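Local coordinates for protein 6-phosphogluconolactonase (Shewanella baltica, PDB 3NWP) that probably hydrolyses 6-phosphogluconolactone to 6-phosphogluconate, a step of the oxidative pentose phosphate pathway, at residues A[188-193]-A[228-233]; A[146-151]-A[213-218]; A[67-72]-A[121-126]; A[40-45]-A[128-133]; A[75-80]-A[104-109]. All blocks are in the same frame, centred on the assembly; numbering follows the deposited sequence.

Contact 1 of 5, residues A[188-193]-A[228-233]; sequences QIYLHL and DVFWSA
Q188 meets D228 through two torsions: CG stands anti to the backbone N (chi1 172°), and a bend at the next bond (chi2 79°) turns CD aside. The amide then crosses the carboxylate with the two planes perpendicular, and Q188 NE2 gives D228 OD1 a weak hydrogen bond of 3.0 Å. The same NE2 also donates to I189 O, which accepts from D228 N as well. A water donates to both Q188 OE1 and D228 OD2. An alanine here would probably leave D228 OD1 without this donor and the water without one acceptor. Beyond this polar end the segments pair as adjacent parallel strands of the Rossmann-like sheet, with L191 N to D228 O at 2.9 Å and F230 N to L191 O at 2.8 Å. On the face carrying Y190 and F230 the two side chains run side by side, their ring planes 82° apart and the pair oblique, CD1 of Y190 3.6 Å from CE1 of F230. On the other face V229 CG1 touches L193 CD1 at 3.9 Å, and the edge of the W231 indole meets L193 CB. Strand 132-135 flanks 189-194, strand 8-11 flanks 227-232, and helix 14-36 packs on Y190, whose OH bonds to Q28.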
# COMPACT_ATOMS: atom_id res chain seq x y z
N GLN A 188 -5.46 -8.52 -5.72
CA GLN A 188 -6.34 -7.36 -5.79
C GLN A 188 -5.60 -6.15 -5.23
O GLN A 188 -5.00 -6.26 -4.14
CB GLN A 188 -7.58 -7.59 -5.00
CG GLN A 188 -8.48 -6.34 -4.86
CD GLN A 188 -9.32 -6.09 -6.10
OE1 GLN A 188 -10.12 -6.98 -6.50
NE2 GLN A 188 -9.13 -4.94 -6.77
N ILE A 189 -5.61 -5.04 -5.98
CA ILE A 189 -5.13 -3.77 -5.48
C ILE A 189 -6.27 -2.79 -5.41
O ILE A 189 -7.16 -2.74 -6.30
CB ILE A 189 -4.04 -3.24 -6.48
CG1 ILE A 189 -2.84 -4.17 -6.50
CG2 ILE A 189 -3.67 -1.80 -6.12
CD1 ILE A 189 -1.83 -3.87 -7.60
N TYR A 190 -6.29 -1.99 -4.34
CA TYR A 190 -7.21 -0.85 -4.17
C TYR A 190 -6.41 0.42 -4.14
O TYR A 190 -5.34 0.42 -3.52
CB TYR A 190 -7.98 -0.97 -2.87
CG TYR A 190 -8.94 -2.12 -2.88
CD1 TYR A 190 -10.13 -2.03 -3.56
CD2 TYR A 190 -8.67 -3.31 -2.21
CE1 TYR A 190 -10.99 -3.13 -3.64
CE2 TYR A 190 -9.55 -4.38 -2.22
CZ TYR A 190 -10.73 -4.27 -2.93
OH TYR A 190 -11.60 -5.36 -3.00
N LEU A 191 -6.82 1.44 -4.88
CA LEU A 191 -6.22 2.75 -4.76
C LEU A 191 -7.24 3.67 -4.10
O LEU A 191 -8.32 3.90 -4.67
CB LEU A 191 -5.86 3.29 -6.14
CG LEU A 191 -5.23 4.66 -6.17
CD1 LEU A 191 -3.90 4.72 -5.34
CD2 LEU A 191 -4.98 5.11 -7.62
N HIS A 192 -6.94 4.19 -2.91
CA HIS A 192 -7.84 4.94 -2.06
C HIS A 192 -7.45 6.39 -2.19
O HIS A 192 -6.37 6.82 -1.72
CB HIS A 192 -7.70 4.42 -0.66
CG HIS A 192 -8.55 5.10 0.36
ND1 HIS A 192 -8.48 4.76 1.70
CD2 HIS A 192 -9.54 6.02 0.24
CE1 HIS A 192 -9.35 5.50 2.36
NE2 HIS A 192 -10.01 6.27 1.51
N LEU A 193 -8.34 7.18 -2.80
CA LEU A 193 -8.11 8.59 -3.03
C LEU A 193 -9.24 9.45 -2.44
O LEU A 193 -10.41 9.05 -2.46
CB LEU A 193 -8.08 8.89 -4.54
CG LEU A 193 -7.15 8.09 -5.41
CD1 LEU A 193 -7.33 8.49 -6.89
CD2 LEU A 193 -5.70 8.33 -4.93
N ASP A 228 -8.88 -1.49 -8.33
CA ASP A 228 -10.14 -0.78 -8.18
C ASP A 228 -9.81 0.58 -7.49
O ASP A 228 -9.21 0.61 -6.38
CB ASP A 228 -11.13 -1.50 -7.30
CG ASP A 228 -11.70 -2.78 -7.95
OD1 ASP A 228 -11.01 -3.51 -8.68
OD2 ASP A 228 -12.88 -3.05 -7.66
N VAL A 229 -10.17 1.69 -8.12
CA VAL A 229 -9.93 3.01 -7.55
C VAL A 229 -11.18 3.49 -6.82
O VAL A 229 -12.29 3.46 -7.36
CB VAL A 229 -9.59 4.01 -8.66
CG1 VAL A 229 -9.38 5.44 -8.08
CG2 VAL A 229 -8.36 3.50 -9.49
N PHE A 230 -11.03 3.78 -5.53
CA PHE A 230 -12.11 4.27 -4.66
C PHE A 230 -11.90 5.75 -4.38
O PHE A 230 -10.79 6.14 -3.90
CB PHE A 230 -12.11 3.52 -3.34
CG PHE A 230 -12.81 2.19 -3.36
CD1 PHE A 230 -12.43 1.14 -4.22
CD2 PHE A 230 -13.86 1.95 -2.50
CE1 PHE A 230 -13.11 -0.04 -4.22
CE2 PHE A 230 -14.55 0.75 -2.51
CZ PHE A 230 -14.19 -0.25 -3.34
N TRP A 231 -12.90 6.58 -4.65
CA TRP A 231 -12.73 8.01 -4.49
C TRP A 231 -13.97 8.67 -3.93
O TRP A 231 -15.09 8.26 -4.22
CB TRP A 231 -12.37 8.68 -5.85
CG TRP A 231 -12.25 10.20 -5.78
CD1 TRP A 231 -11.16 10.94 -5.44
CD2 TRP A 231 -13.29 11.14 -6.08
NE1 TRP A 231 -11.45 12.27 -5.45
CE2 TRP A 231 -12.75 12.43 -5.85
CE3 TRP A 231 -14.62 11.01 -6.48
CZ2 TRP A 231 -13.50 13.59 -6.06
CZ3 TRP A 231 -15.36 12.16 -6.67
CH2 TRP A 231 -14.78 13.44 -6.47
N SER A 232 -13.77 9.72 -3.13
CA SER A 232 -14.82 10.69 -2.73
C SER A 232 -14.22 12.06 -2.70
O SER A 232 -13.02 12.20 -2.42
CB SER A 232 -15.36 10.35 -1.34
OG SER A 232 -16.45 11.21 -1.04
N ALA A 233 -15.03 13.10 -2.95
CA ALA A 233 -14.58 14.48 -2.78
C ALA A 233 -14.31 14.75 -1.30
O ALA A 233 -14.89 14.09 -0.42
CB ALA A 233 -15.63 15.46 -3.31
OXT ALA A 233 -13.51 15.66 -1.02
O HOH W 1 -12.62 -6.21 -7.39

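Contact 2 of 5, residues A[146-151]-A[213-218]; sequences WFPCSA and AMPIRA
W146 and P148 press against P215 in an apolar contact between two loops, each folded into a type I beta turn, F147 to S150 in one and M214 to R217 in the other. The first loop leads from strand 132-135 to helix 153-158 of this Rossmann-like alpha/beta fold; the second leads into the short helix 217-220. No hydrogen bond joins the segments, and the contacts between them are van der Waals. The two proline rings cross at about a right angle, and CD of P148 lies 3.8 Å from CD of P215. P148 also covers the carbonyl of A213, its CB 3.5 Å from A213 O. An alanine in place of P148 would lose CG and CD, which would probably open a gap against P215 CD and thin the cover over A213 O. W146 has its CB 3.8 Å from P215 CB, and its indole runs past the proline with the rim near P215 O, in the plane of the ring. P215 O is already engaged by A218 N, at 2.9 Å. Beyond it, CZ3 of W146 reaches A218 CB. At the five-membered ring, NE1 bonds to L178 O, and helices 153-158 and 180-184 add further side chains around the indole. W146 O is buried with no polar partner in the model, its nearest neighbour across the contact being P215 CG at 3.3 Å.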
# COMPACT_ATOMS: atom_id res chain seq x y z
N TRP A 146 7.83 4.86 -4.31
CA TRP A 146 8.30 4.95 -5.68
C TRP A 146 8.17 6.38 -6.11
O TRP A 146 7.11 6.84 -6.52
CB TRP A 146 7.48 4.07 -6.66
CG TRP A 146 7.27 2.62 -6.31
CD1 TRP A 146 7.90 1.86 -5.32
CD2 TRP A 146 6.28 1.78 -6.90
NE1 TRP A 146 7.36 0.59 -5.31
CE2 TRP A 146 6.34 0.53 -6.24
CE3 TRP A 146 5.33 1.97 -7.90
CZ2 TRP A 146 5.50 -0.52 -6.58
CZ3 TRP A 146 4.48 0.90 -8.23
CH2 TRP A 146 4.56 -0.30 -7.55
N PHE A 147 9.23 7.15 -5.91
CA PHE A 147 9.18 8.57 -6.11
C PHE A 147 9.88 8.96 -7.41
O PHE A 147 11.01 8.50 -7.66
CB PHE A 147 9.89 9.30 -4.97
CG PHE A 147 9.07 9.47 -3.74
CD1 PHE A 147 8.24 10.56 -3.60
CD2 PHE A 147 9.15 8.55 -2.70
CE1 PHE A 147 7.50 10.74 -2.45
CE2 PHE A 147 8.37 8.70 -1.58
CZ PHE A 147 7.56 9.81 -1.44
N PRO A 148 9.27 9.83 -8.18
CA PRO A 148 9.91 10.26 -9.43
C PRO A 148 11.15 11.14 -9.20
O PRO A 148 11.99 11.25 -10.07
CB PRO A 148 8.79 11.00 -10.15
CG PRO A 148 7.83 11.44 -9.13
CD PRO A 148 7.93 10.44 -7.99
N CYS A 149 11.28 11.68 -8.00
CA CYS A 149 12.44 12.49 -7.65
C CYS A 149 13.59 11.68 -7.06
O CYS A 149 14.54 12.28 -6.56
CB CYS A 149 11.97 13.54 -6.64
SG CYS A 149 11.35 12.82 -5.10
N SER A 150 13.52 10.34 -7.07
CA SER A 150 14.54 9.51 -6.43
C SER A 150 15.42 8.78 -7.46
O SER A 150 14.94 8.29 -8.51
CB SER A 150 13.93 8.50 -5.45
OG SER A 150 13.20 7.50 -6.14
N ALA A 151 16.71 8.65 -7.11
CA ALA A 151 17.63 7.89 -7.94
C ALA A 151 17.33 6.41 -8.04
O ALA A 151 17.76 5.75 -9.01
CB ALA A 151 19.09 8.12 -7.44
N ALA A 213 7.62 9.52 -14.78
CA ALA A 213 7.04 10.80 -14.39
C ALA A 213 6.03 10.64 -13.22
O ALA A 213 6.01 11.46 -12.29
CB ALA A 213 6.33 11.45 -15.61
N MSE A 214 5.20 9.61 -13.30
CA MSE A 214 4.16 9.34 -12.26
C MSE A 214 4.12 7.84 -11.98
O MSE A 214 3.44 7.08 -12.69
CB MSE A 214 2.79 9.84 -12.73
CG MSE A 214 2.69 11.36 -12.89
SE MSE A 214 1.01 12.03 -13.37
CE MSE A 214 0.27 11.89 -11.76
N PRO A 215 4.85 7.38 -10.95
CA PRO A 215 5.00 5.93 -10.75
C PRO A 215 3.71 5.11 -10.44
O PRO A 215 3.70 3.91 -10.70
CB PRO A 215 6.02 5.86 -9.62
CG PRO A 215 6.89 7.10 -9.85
CD PRO A 215 5.86 8.15 -10.20
N ILE A 216 2.66 5.78 -9.99
CA ILE A 216 1.34 5.16 -9.88
C ILE A 216 0.93 4.49 -11.21
O ILE A 216 0.21 3.51 -11.24
CB ILE A 216 0.30 6.16 -9.35
CG1 ILE A 216 -1.04 5.46 -9.09
CG2 ILE A 216 0.02 7.28 -10.39
CD1 ILE A 216 -1.00 4.32 -8.00
N ARG A 217 1.41 5.05 -12.35
CA ARG A 217 1.11 4.42 -13.61
C ARG A 217 1.56 2.99 -13.76
O ARG A 217 1.00 2.25 -14.55
CB ARG A 217 1.70 5.29 -14.77
CG ARG A 217 1.05 6.67 -14.86
CD ARG A 217 1.87 7.63 -15.72
NE ARG A 217 1.16 8.86 -16.01
CZ ARG A 217 1.73 9.99 -16.42
NH1 ARG A 217 3.07 10.07 -16.50
NH2 ARG A 217 0.99 11.07 -16.71
N ALA A 218 2.61 2.59 -13.02
CA ALA A 218 3.05 1.20 -13.08
C ALA A 218 1.98 0.22 -12.61
O ALA A 218 1.89 -0.90 -13.09
CB ALA A 218 4.37 0.99 -12.30

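Contact 3 of 5, residues A[67-72]-A[121-126]; sequences YITLAD and ESLSNF
Y67 and F126 bring their CA atoms to 6.5 Å where strand 67-70 passes the type I turn L123 to F126, the turn that follows helix 112-122. The F126 ring reaches back to the strand. Y67 turns a ring edge toward its face, with centroids 5.4 Å apart and planes inclined by 60°. CB of Y67 sits over that ring too, in a CH-pi contact 3.8 Å from the F126 centroid. L123 CD2 lies over the opposite face, toward its rim. T69 CB comes obliquely to F126 CE2 at 3.5 Å, while I68 O lies at the edge, near the ring plane, 3.4 Å from F126 CZ. T69 has OG1 anti to the backbone N (chi1 -165°), where it bonds to R103 O and lies 3.6 Å from L123 CD2. Strand 66-74 lies between strands 39-43 and 101-102 in the sheet of this Rossmann-like fold, and the turn after helix 112-122 packs on it. Contacts on both faces and at the edge would probably hold the F126 ring's orientation. Across these two segments the turn meets the strand through aromatic and aliphatic contacts, without a hydrogen bond.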
# COMPACT_ATOMS: atom_id res chain seq x y z
N TYR A 67 -1.78 -12.07 7.72
CA TYR A 67 -0.49 -11.43 7.83
C TYR A 67 -0.56 -10.05 7.23
O TYR A 67 -1.11 -9.89 6.14
CB TYR A 67 0.57 -12.25 7.09
CG TYR A 67 0.93 -13.55 7.71
CD1 TYR A 67 0.12 -14.65 7.57
CD2 TYR A 67 2.17 -13.71 8.33
CE1 TYR A 67 0.48 -15.89 8.13
CE2 TYR A 67 2.54 -14.93 8.87
CZ TYR A 67 1.68 -16.01 8.77
OH TYR A 67 2.01 -17.24 9.30
N ILE A 68 -0.06 -9.03 7.94
CA ILE A 68 -0.16 -7.67 7.48
C ILE A 68 1.19 -7.00 7.45
O ILE A 68 2.02 -7.20 8.33
CB ILE A 68 -1.07 -6.83 8.40
CG1 ILE A 68 -2.43 -7.50 8.59
CG2 ILE A 68 -1.20 -5.41 7.82
CD1 ILE A 68 -3.40 -6.74 9.55
N THR A 69 1.48 -6.28 6.36
CA THR A 69 2.68 -5.47 6.30
C THR A 69 2.39 -4.14 5.60
O THR A 69 1.24 -3.83 5.27
CB THR A 69 3.87 -6.24 5.67
OG1 THR A 69 5.10 -5.53 5.96
CG2 THR A 69 3.74 -6.47 4.16
N LEU A 70 3.43 -3.33 5.40
CA LEU A 70 3.36 -1.99 4.87
C LEU A 70 3.84 -1.93 3.43
O LEU A 70 4.79 -2.64 3.03
CB LEU A 70 4.29 -1.07 5.71
CG LEU A 70 4.02 -1.04 7.21
CD1 LEU A 70 5.09 -0.24 7.96
CD2 LEU A 70 2.62 -0.47 7.47
N ALA A 71 3.22 -1.07 2.64
CA ALA A 71 3.69 -0.80 1.29
C ALA A 71 5.06 -0.13 1.29
O ALA A 71 5.83 -0.30 0.34
CB ALA A 71 2.65 0.05 0.49
N ASP A 72 5.30 0.66 2.33
CA ASP A 72 6.53 1.46 2.48
C ASP A 72 6.63 1.97 3.89
O ASP A 72 5.68 1.91 4.68
CB ASP A 72 6.59 2.61 1.46
CG ASP A 72 5.62 3.74 1.74
OD1 ASP A 72 4.49 3.45 2.13
OD2 ASP A 72 5.94 4.90 1.51
N GLU A 121 13.98 -10.33 3.93
CA GLU A 121 13.96 -11.69 4.50
C GLU A 121 12.88 -11.87 5.55
O GLU A 121 12.38 -12.98 5.80
CB GLU A 121 15.33 -12.03 5.12
CG GLU A 121 15.38 -13.38 5.84
N SER A 122 12.50 -10.80 6.22
CA SER A 122 11.50 -10.92 7.27
C SER A 122 10.11 -11.16 6.72
O SER A 122 9.25 -11.55 7.49
CB SER A 122 11.41 -9.68 8.15
OG SER A 122 10.81 -8.64 7.41
N LEU A 123 9.92 -10.85 5.45
CA LEU A 123 8.66 -11.10 4.75
C LEU A 123 8.62 -12.38 3.92
O LEU A 123 7.55 -12.72 3.37
CB LEU A 123 8.38 -9.96 3.78
CG LEU A 123 8.22 -8.57 4.42
CD1 LEU A 123 8.02 -7.55 3.26
CD2 LEU A 123 7.08 -8.46 5.44
N SER A 124 9.77 -13.05 3.78
CA SER A 124 9.88 -14.20 2.86
C SER A 124 8.82 -15.27 3.16
O SER A 124 8.40 -15.97 2.23
CB SER A 124 11.29 -14.83 2.90
OG SER A 124 12.20 -13.99 2.24
N ASN A 125 8.41 -15.33 4.43
CA ASN A 125 7.28 -16.10 4.96
C ASN A 125 5.82 -15.63 4.76
O ASN A 125 4.90 -16.38 5.09
CB ASN A 125 7.46 -16.20 6.47
N PHE A 126 5.57 -14.39 4.33
CA PHE A 126 4.19 -13.95 4.10
C PHE A 126 3.62 -14.73 2.95
O PHE A 126 4.36 -14.96 1.98
CB PHE A 126 4.11 -12.48 3.67
CG PHE A 126 3.99 -11.50 4.77
CD1 PHE A 126 4.73 -11.66 5.92
CD2 PHE A 126 3.00 -10.55 4.76
CE1 PHE A 126 4.61 -10.76 6.95
CE2 PHE A 126 2.89 -9.64 5.79
CZ PHE A 126 3.65 -9.77 6.88

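Contact 4 of 5, residues A[40-45]-A[128-133]; sequences SLVVSG and RPFDVV
L41 and V42 pair in parallel with V132 and V133 at the middle of the alpha/beta sheet, close to the centre of this Rossmann-like chain. Backbone hydrogen bonds carry the pairing: V42 N gives to V132 O at 2.9 Å, and V132 N gives to S40 O at 3.2 Å. L41 and V132 turn their side chains to one face, V42 and V133 to the other.

A second group of bonds lies around D131, after the cis peptide before P129. Here D131 folds its carboxylate back to the neighbouring strand, so that D131 OD2 takes the N-H of S40 N at 2.9 Å through its anti lone pair. D131 N adds only weak bonds, to S40 O and S40 OG, and that hydroxyl has its hydrogen bond with P127 O. The other oxygen, D131 OD1, makes salt bridges with R36 and R187; two arginines on one oxygen would probably favour the ionised carboxylate. R36 links D131 to helix 14-36, and R187 to the approach of strand 189-194.

The remaining interactions are apolar. L41 CD1 lies 3.8 Å from V132 CG1, and L29 and Q28 of helix 14-36 lie over this pair. On the other face V42 CB packs at 4.1 Å against V133 CG2. F130 adds its ring against V42. S40 OG lies in the plane of that ring, at the edge. Over the centre of the F130 ring stands V42 CG2, 3.6 Å from the centroid and 7° off the normal.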
# COMPACT_ATOMS: atom_id res chain seq x y z
N SER A 40 -2.85 -12.52 3.29
CA SER A 40 -1.91 -11.41 3.43
C SER A 40 -2.51 -10.11 2.91
O SER A 40 -3.21 -10.07 1.88
CB SER A 40 -0.57 -11.68 2.78
OG SER A 40 -0.71 -11.97 1.42
N LEU A 41 -2.27 -9.06 3.68
CA LEU A 41 -2.73 -7.69 3.44
C LEU A 41 -1.54 -6.72 3.50
O LEU A 41 -0.74 -6.76 4.44
CB LEU A 41 -3.69 -7.32 4.52
CG LEU A 41 -4.19 -5.89 4.58
CD1 LEU A 41 -5.02 -5.51 3.33
CD2 LEU A 41 -5.00 -5.58 5.93
N VAL A 42 -1.43 -5.85 2.50
CA VAL A 42 -0.45 -4.77 2.49
C VAL A 42 -1.25 -3.50 2.58
O VAL A 42 -2.21 -3.28 1.84
CB VAL A 42 0.36 -4.76 1.20
CG1 VAL A 42 1.30 -3.52 1.14
CG2 VAL A 42 1.16 -6.14 1.04
N VAL A 43 -0.89 -2.63 3.51
CA VAL A 43 -1.51 -1.34 3.64
C VAL A 43 -0.50 -0.18 3.50
O VAL A 43 0.70 -0.36 3.77
CB VAL A 43 -2.27 -1.17 4.95
CG1 VAL A 43 -3.43 -2.24 5.01
CG2 VAL A 43 -1.35 -1.32 6.22
N SER A 44 -1.03 0.99 3.15
CA SER A 44 -0.26 2.20 3.03
C SER A 44 -0.58 3.19 4.16
O SER A 44 -1.61 3.07 4.84
CB SER A 44 -0.50 2.84 1.66
OG SER A 44 -0.13 1.96 0.60
N GLY A 45 0.32 4.15 4.34
CA GLY A 45 0.25 5.11 5.45
C GLY A 45 -0.39 6.42 5.09
O GLY A 45 -1.21 6.53 4.16
N ARG A 128 2.24 -15.20 -0.46
CA ARG A 128 2.34 -14.48 -1.71
C ARG A 128 1.82 -15.42 -2.82
O ARG A 128 2.06 -16.62 -2.76
CB ARG A 128 3.78 -14.01 -1.94
CG ARG A 128 4.25 -12.96 -0.91
CD ARG A 128 5.64 -12.43 -1.17
NE ARG A 128 6.64 -13.41 -0.78
CZ ARG A 128 7.39 -14.12 -1.62
NH1 ARG A 128 7.31 -13.92 -2.93
NH2 ARG A 128 8.26 -15.00 -1.13
N PRO A 129 1.07 -14.92 -3.79
CA PRO A 129 0.76 -13.49 -3.94
C PRO A 129 -0.01 -12.87 -2.80
O PRO A 129 -0.80 -13.53 -2.13
CB PRO A 129 -0.10 -13.43 -5.20
CG PRO A 129 -0.52 -14.77 -5.43
CD PRO A 129 0.45 -15.70 -4.86
N PHE A 130 0.19 -11.57 -2.58
CA PHE A 130 -0.56 -10.87 -1.59
C PHE A 130 -2.04 -10.92 -1.94
O PHE A 130 -2.41 -10.68 -3.09
CB PHE A 130 -0.13 -9.41 -1.45
CG PHE A 130 1.31 -9.19 -1.07
CD1 PHE A 130 1.84 -9.69 0.10
CD2 PHE A 130 2.09 -8.38 -1.83
CE1 PHE A 130 3.17 -9.46 0.45
CE2 PHE A 130 3.44 -8.12 -1.47
CZ PHE A 130 3.93 -8.66 -0.33
N ASP A 131 -2.90 -11.15 -0.96
CA ASP A 131 -4.33 -11.23 -1.29
C ASP A 131 -4.94 -9.87 -1.57
O ASP A 131 -5.74 -9.70 -2.51
CB ASP A 131 -5.08 -11.93 -0.19
CG ASP A 131 -4.61 -13.38 -0.06
OD1 ASP A 131 -4.74 -14.14 -1.06
OD2 ASP A 131 -3.99 -13.73 0.97
N VAL A 132 -4.58 -8.87 -0.76
CA VAL A 132 -5.11 -7.51 -0.91
C VAL A 132 -3.98 -6.49 -0.66
O VAL A 132 -3.23 -6.62 0.33
CB VAL A 132 -6.23 -7.24 0.09
CG1 VAL A 132 -6.71 -5.77 -0.05
CG2 VAL A 132 -7.43 -8.17 -0.13
N VAL A 133 -3.82 -5.56 -1.57
CA VAL A 133 -2.89 -4.43 -1.41
C VAL A 133 -3.68 -3.16 -1.48
O VAL A 133 -4.44 -2.93 -2.43
CB VAL A 133 -1.86 -4.44 -2.54
CG1 VAL A 133 -0.94 -3.19 -2.51
CG2 VAL A 133 -1.02 -5.71 -2.49

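Contact 5 of 5, residues A[75-80]-A[104-109]; sequences WVEADA and GLKNMF
W75 and K106 cross at about a right angle, the lysine chain laid over one face of the indole in a cation-pi contact supported by CH-pi packing, beside the Asx turn formed by N107. The two segments are loops at the edge of the alpha/beta fold, one after strand 66-74 and the other between strand 101-102 and helix 112-122.

CG of K106 stands anti to the backbone N (chi1 -176°); the bend at chi2 brings CD over the ring, and the one at chi4 turns NZ. CD sits above the centre of the indole; K106 CE lies 3.5 Å from the centroid of the W75 five-membered ring, and NZ is off-centre at 4.0 Å. V76 O flanks the same chain, 3.3 Å from K106 CE. The ammonium group does not depend on the ring alone, since K106 NZ donates to N107 O at 2.8 Å. E77 OE2 lies 4.2 Å from K106 NZ, too far for a salt bridge, and two waters link them, each with one weak bond. At this surface position the opposite charges would probably still stabilise each other.

The edge of the indole meets F109 and N107, farther along the loop that supplies K106. W75 NE1 donates to F109 O at 2.8 Å, with the oxygen almost in the ring plane, though the donor stands 38° above the carbonyl plane. Farther along the rim, OD1 of N107 lies near CZ2 and CH2 of W75, in the plane of the ring. N107 ND2 bonds to G115 O of helix 112-122, and N107 OD1, which borders the indole, closes the Asx turn by accepting from F109 N at 3.1 Å.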
# COMPACT_ATOMS: atom_id res chain seq x y z
N TRP A 75 12.30 5.76 7.26
CA TRP A 75 13.37 5.19 8.11
C TRP A 75 13.56 6.09 9.37
O TRP A 75 14.53 6.92 9.47
CB TRP A 75 14.67 4.96 7.32
CG TRP A 75 15.45 3.89 7.92
CD1 TRP A 75 16.56 4.00 8.76
CD2 TRP A 75 15.20 2.50 7.79
NE1 TRP A 75 16.98 2.76 9.14
CE2 TRP A 75 16.17 1.81 8.57
CE3 TRP A 75 14.23 1.76 7.12
CZ2 TRP A 75 16.19 0.44 8.68
CZ3 TRP A 75 14.23 0.40 7.23
CH2 TRP A 75 15.22 -0.27 8.01
N VAL A 76 12.61 5.93 10.30
CA VAL A 76 12.52 6.68 11.53
C VAL A 76 12.06 5.65 12.56
O VAL A 76 11.59 4.55 12.19
CB VAL A 76 11.52 7.84 11.45
CG1 VAL A 76 11.92 8.93 10.38
CG2 VAL A 76 10.08 7.30 11.20
N GLU A 77 12.20 5.96 13.86
CA GLU A 77 11.76 5.01 14.87
C GLU A 77 10.28 4.69 14.71
O GLU A 77 9.49 5.55 14.33
CB GLU A 77 11.99 5.57 16.28
CG GLU A 77 13.46 5.81 16.64
CD GLU A 77 14.22 4.53 16.73
OE1 GLU A 77 13.81 3.68 17.55
OE2 GLU A 77 15.22 4.37 15.99
N ALA A 78 9.91 3.48 15.10
CA ALA A 78 8.55 2.99 14.87
C ALA A 78 7.51 3.66 15.76
O ALA A 78 6.31 3.49 15.52
CB ALA A 78 8.51 1.46 15.02
N ASP A 79 7.94 4.42 16.77
CA ASP A 79 7.07 5.27 17.56
C ASP A 79 7.15 6.75 17.20
O ASP A 79 6.53 7.59 17.84
CB ASP A 79 7.34 5.04 19.07
CG ASP A 79 8.72 5.46 19.50
OD1 ASP A 79 9.57 5.88 18.66
OD2 ASP A 79 8.98 5.36 20.71
N ALA A 80 7.86 7.10 16.12
CA ALA A 80 7.94 8.49 15.73
C ALA A 80 6.72 8.97 14.95
O ALA A 80 5.98 8.16 14.39
CB ALA A 80 9.22 8.75 14.90
N GLY A 104 6.35 -4.96 10.49
CA GLY A 104 6.75 -3.72 9.89
C GLY A 104 8.00 -3.92 9.05
O GLY A 104 8.49 -5.04 8.88
N LEU A 105 8.49 -2.80 8.55
CA LEU A 105 9.70 -2.78 7.73
C LEU A 105 10.91 -2.18 8.45
O LEU A 105 12.04 -2.52 8.10
CB LEU A 105 9.46 -2.02 6.45
CG LEU A 105 8.31 -2.52 5.57
CD1 LEU A 105 8.05 -1.68 4.32
CD2 LEU A 105 8.57 -3.92 5.09
N LYS A 106 10.70 -1.23 9.36
CA LYS A 106 11.85 -0.64 10.10
C LYS A 106 12.54 -1.70 10.94
O LYS A 106 11.89 -2.55 11.59
CB LYS A 106 11.37 0.50 11.02
CG LYS A 106 12.47 1.24 11.76
CD LYS A 106 13.35 2.03 10.82
CE LYS A 106 14.36 2.96 11.52
NZ LYS A 106 15.41 2.25 12.32
N ASN A 107 13.88 -1.65 10.95
CA ASN A 107 14.69 -2.52 11.83
C ASN A 107 15.85 -1.70 12.38
O ASN A 107 15.93 -0.49 12.13
CB ASN A 107 15.16 -3.79 11.11
CG ASN A 107 15.95 -3.49 9.87
OD1 ASN A 107 16.87 -2.63 9.89
ND2 ASN A 107 15.56 -4.15 8.76
N MSE A 108 16.73 -2.36 13.16
CA MSE A 108 17.76 -1.61 13.88
C MSE A 108 18.86 -0.97 13.04
O MSE A 108 19.60 -0.10 13.54
CB MSE A 108 18.35 -2.46 15.02
CG MSE A 108 17.39 -2.60 16.21
SE MSE A 108 16.85 -0.87 17.04
CE MSE A 108 18.62 -0.20 17.57
N PHE A 109 18.97 -1.35 11.77
CA PHE A 109 19.99 -0.75 10.90
C PHE A 109 19.78 0.75 10.79
O PHE A 109 18.65 1.24 10.87
CB PHE A 109 20.05 -1.44 9.54
CG PHE A 109 20.72 -2.78 9.56
CD1 PHE A 109 22.11 -2.88 9.53
CD2 PHE A 109 19.99 -3.94 9.58
CE1 PHE A 109 22.71 -4.14 9.52
CE2 PHE A 109 20.58 -5.19 9.53
CZ PHE A 109 21.97 -5.29 9.52
O HOH W 2 14.52 1.28 14.75
O HOH W 3 15.74 5.50 13.22

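How the contacts relate
Contacts 1, 3 and 4 belong to the sheet, and all three are buried. Contacts 1 and 4 pair parallel strands and share a seam, because strand 189-194 lies next to strand 132-135, with Y190 N to V133 O at 2.8 Å. Contact 3 adds the other neighbour of strand 39-43 and brings in a turn instead of a strand. There the backbone ladder gives way to aromatic packing. Contact 2, also buried, joins loops without hydrogen bonds and touches contact 1 where I216 CD1 meets L191 CD1. Contact 5, at the surface, differs by a lysine lying on an indole and by two waters between K106 and E77, whereas the buried charge of contact 4 is met by arginines; its L105 packs on T69 and L123 of contact 3.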